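Local coordinates for protein pngf-ii (PDB 4R4X) that probably removes N-linked glycans from glycoproteins, as a bacterial peptide:N-glycosidase of the PNGase F family, at residues V72-N77 and K171-Y176. Numbering follows the deposited sequence.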
loop_
_atom_site.group_PDB
_atom_site.type_symbol
_atom_site.label_atom_id
_atom_site.label_comp_id
_atom_site.label_asym_id
_atom_site.label_seq_id
_atom_site.Cartn_x
_atom_site.Cartn_y
_atom_site.Cartn_z
ATOM N N VAL A 72 2.914 -10.578 21.762
ATOM C CA VAL A 72 4.314 -10.789 21.491
ATOM C C VAL A 72 5.154 -10.083 22.559
ATOM O O VAL A 72 4.707 -9.119 23.192
ATOM C CB VAL A 72 4.726 -10.374 20.064
ATOM C CG1 VAL A 72 4.009 -11.254 19.050
ATOM C CG2 VAL A 72 4.457 -8.912 19.757
ATOM N N LYS A 73 6.356 -10.598 22.775
ATOM C CA LYS A 73 7.256 -9.988 23.712
ATOM C C LYS A 73 8.667 -9.977 23.145
ATOM O O LYS A 73 9.038 -10.797 22.299
ATOM C CB LYS A 73 7.194 -10.693 25.091
ATOM C CG LYS A 73 8.146 -11.862 25.259
ATOM C CD LYS A 73 8.020 -12.568 26.604
ATOM C CE LYS A 73 9.077 -12.106 27.588
ATOM N NZ LYS A 73 8.985 -12.833 28.898
ATOM N N THR A 74 9.448 -9.030 23.621
ATOM C CA THR A 74 10.850 -9.003 23.314
ATOM C C THR A 74 11.549 -8.713 24.637
ATOM O O THR A 74 11.026 -7.943 25.470
ATOM C CB THR A 74 11.128 -7.995 22.171
ATOM O OG1 THR A 74 12.288 -8.386 21.438
ATOM C CG2 THR A 74 11.306 -6.605 22.684
ATOM N N SER A 75 12.718 -9.323 24.838
ATOM C CA SER A 75 13.442 -9.232 26.103
ATOM C C SER A 75 14.908 -8.828 25.909
ATOM O O SER A 75 15.488 -9.105 24.871
ATOM C CB SER A 75 13.368 -10.574 26.815
ATOM O OG SER A 75 12.024 -10.831 27.190
ATOM N N ASP A 76 15.486 -8.178 26.922
ATOM C CA ASP A 76 16.841 -7.627 26.828
ATOM C C ASP A 76 17.332 -7.321 28.236
ATOM O O ASP A 76 16.670 -6.592 28.980
ATOM C CB ASP A 76 16.836 -6.346 25.981
ATOM C CG ASP A 76 18.249 -5.826 25.636
ATOM O OD1 ASP A 76 19.242 -6.230 26.288
ATOM O OD2 ASP A 76 18.352 -4.976 24.710
ATOM N N ASN A 77 18.477 -7.894 28.612
ATOM C CA ASN A 77 19.024 -7.657 29.947
ATOM C C ASN A 77 20.196 -6.668 29.975
ATOM O O ASN A 77 20.906 -6.571 30.979
ATOM C CB ASN A 77 19.393 -8.975 30.603
ATOM C CG ASN A 77 20.630 -9.602 30.001
ATOM O OD1 ASN A 77 21.132 -9.162 28.973
ATOM N ND2 ASN A 77 21.136 -10.630 30.660
ATOM N N LYS A 171 9.912 -12.729 20.474
ATOM C CA LYS A 171 10.485 -12.385 19.170
ATOM C C LYS A 171 11.735 -11.560 19.305
ATOM O O LYS A 171 11.949 -10.916 20.320
ATOM C CB LYS A 171 9.506 -11.518 18.374
ATOM C CG LYS A 171 8.100 -12.056 18.234
ATOM C CD LYS A 171 8.031 -13.260 17.332
ATOM C CE LYS A 171 6.581 -13.672 17.145
ATOM N NZ LYS A 171 6.428 -14.891 16.301
ATOM N N ASP A 172 12.516 -11.494 18.234
ATOM C CA ASP A 172 13.603 -10.523 18.165
ATOM C C ASP A 172 13.014 -9.116 18.084
ATOM O O ASP A 172 11.838 -8.945 17.743
ATOM C CB ASP A 172 14.513 -10.816 16.973
ATOM C CG ASP A 172 13.854 -10.518 15.635
ATOM O OD1 ASP A 172 13.803 -9.330 15.255
ATOM O OD2 ASP A 172 13.395 -11.462 14.961
ATOM N N ALA A 173 13.835 -8.102 18.362
ATOM C CA ALA A 173 13.334 -6.735 18.461
ATOM C C ALA A 173 12.752 -6.210 17.134
ATOM O O ALA A 173 11.766 -5.491 17.133
ATOM C CB ALA A 173 14.423 -5.794 18.976
ATOM N N LEU A 174 13.373 -6.548 16.017
ATOM C CA LEU A 174 12.889 -6.060 14.724
ATOM C C LEU A 174 11.540 -6.669 14.394
ATOM O O LEU A 174 10.648 -5.983 13.910
ATOM C CB LEU A 174 13.878 -6.370 13.599
ATOM C CG LEU A 174 15.172 -5.548 13.649
ATOM C CD1 LEU A 174 16.152 -6.072 12.608
ATOM C CD2 LEU A 174 14.901 -4.068 13.447
ATOM N N THR A 175 11.410 -7.965 14.626
ATOM C CA THR A 175 10.158 -8.663 14.386
ATOM C C THR A 175 9.029 -8.158 15.301
ATOM O O THR A 175 7.890 -8.001 14.870
ATOM C CB THR A 175 10.357 -10.185 14.553
ATOM O OG1 THR A 175 11.343 -10.617 13.614
ATOM C CG2 THR A 175 9.074 -10.931 14.328
ATOM N N TYR A 176 9.353 -7.949 16.567
ATOM C CA TYR A 176 8.416 -7.402 17.548
ATOM C C TYR A 176 7.749 -6.114 16.993
ATOM O O TYR A 176 6.515 -6.000 16.945
ATOM C CB TYR A 176 9.176 -7.143 18.855
ATOM C CG TYR A 176 8.377 -6.469 19.930
ATOM C CD1 TYR A 176 7.585 -7.209 20.809
ATOM C CD2 TYR A 176 8.453 -5.099 20.109
ATOM C CE1 TYR A 176 6.841 -6.593 21.798
ATOM C CE2 TYR A 176 7.730 -4.477 21.105
ATOM C CZ TYR A 176 6.931 -5.234 21.941
ATOM O OH TYR A 176 6.205 -4.601 22.883
HETATM O O HOH W 1 13.399 -11.135 22.825
#
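Lys-73 and Lys-171 join the segments through the backbone: Lys-171 N donates to Lys-73 O over 2.8 Å with an N-H...O angle of 165°. This bond continues the parallel pairing of strands 70-76 and 167-170, in which Lys-73 also bonds Thr-169.

One residue further on, the ladder is carried by a side chain and a water. Thr-74 OG1, anti to its own backbone N, donates to Lys-171 O at 2.8 Å, tilted 30° from the carbonyl plane. Water 1 donates to Lys-171 O as well and accepts from Ser-75 N, so two donors grip that carbonyl.

Apolar contacts centre on Tyr-176. Thr-74 CG2 sits over one face of the Tyr-176 ring in a CH-pi contact, 4.1 Å from its centroid and 14° off the normal, and Val-72 CG2 lies 3.7 Å from Tyr-176 CD1. Tyr-176 OH is hydrogen-bonded to Glu-49. Lys-171, bent at chi2, brings CE within 4.0 Å of Val-72 CG1.

Asp-172 N-caps helix 173-182: its OD1 accepts from Thr-175 N (2.8 Å, from above the carboxylate plane), and OD2 accepts from the Thr-175 hydroxyl.

Strand pairing thus passes directly into a capped helix: hydrogen bonds at both N and O of Lys-171 tie down the residue just before the N-cap, while apolar packing seats Tyr-176 and holds helix 173-182 against strands 59-65 and 70-76.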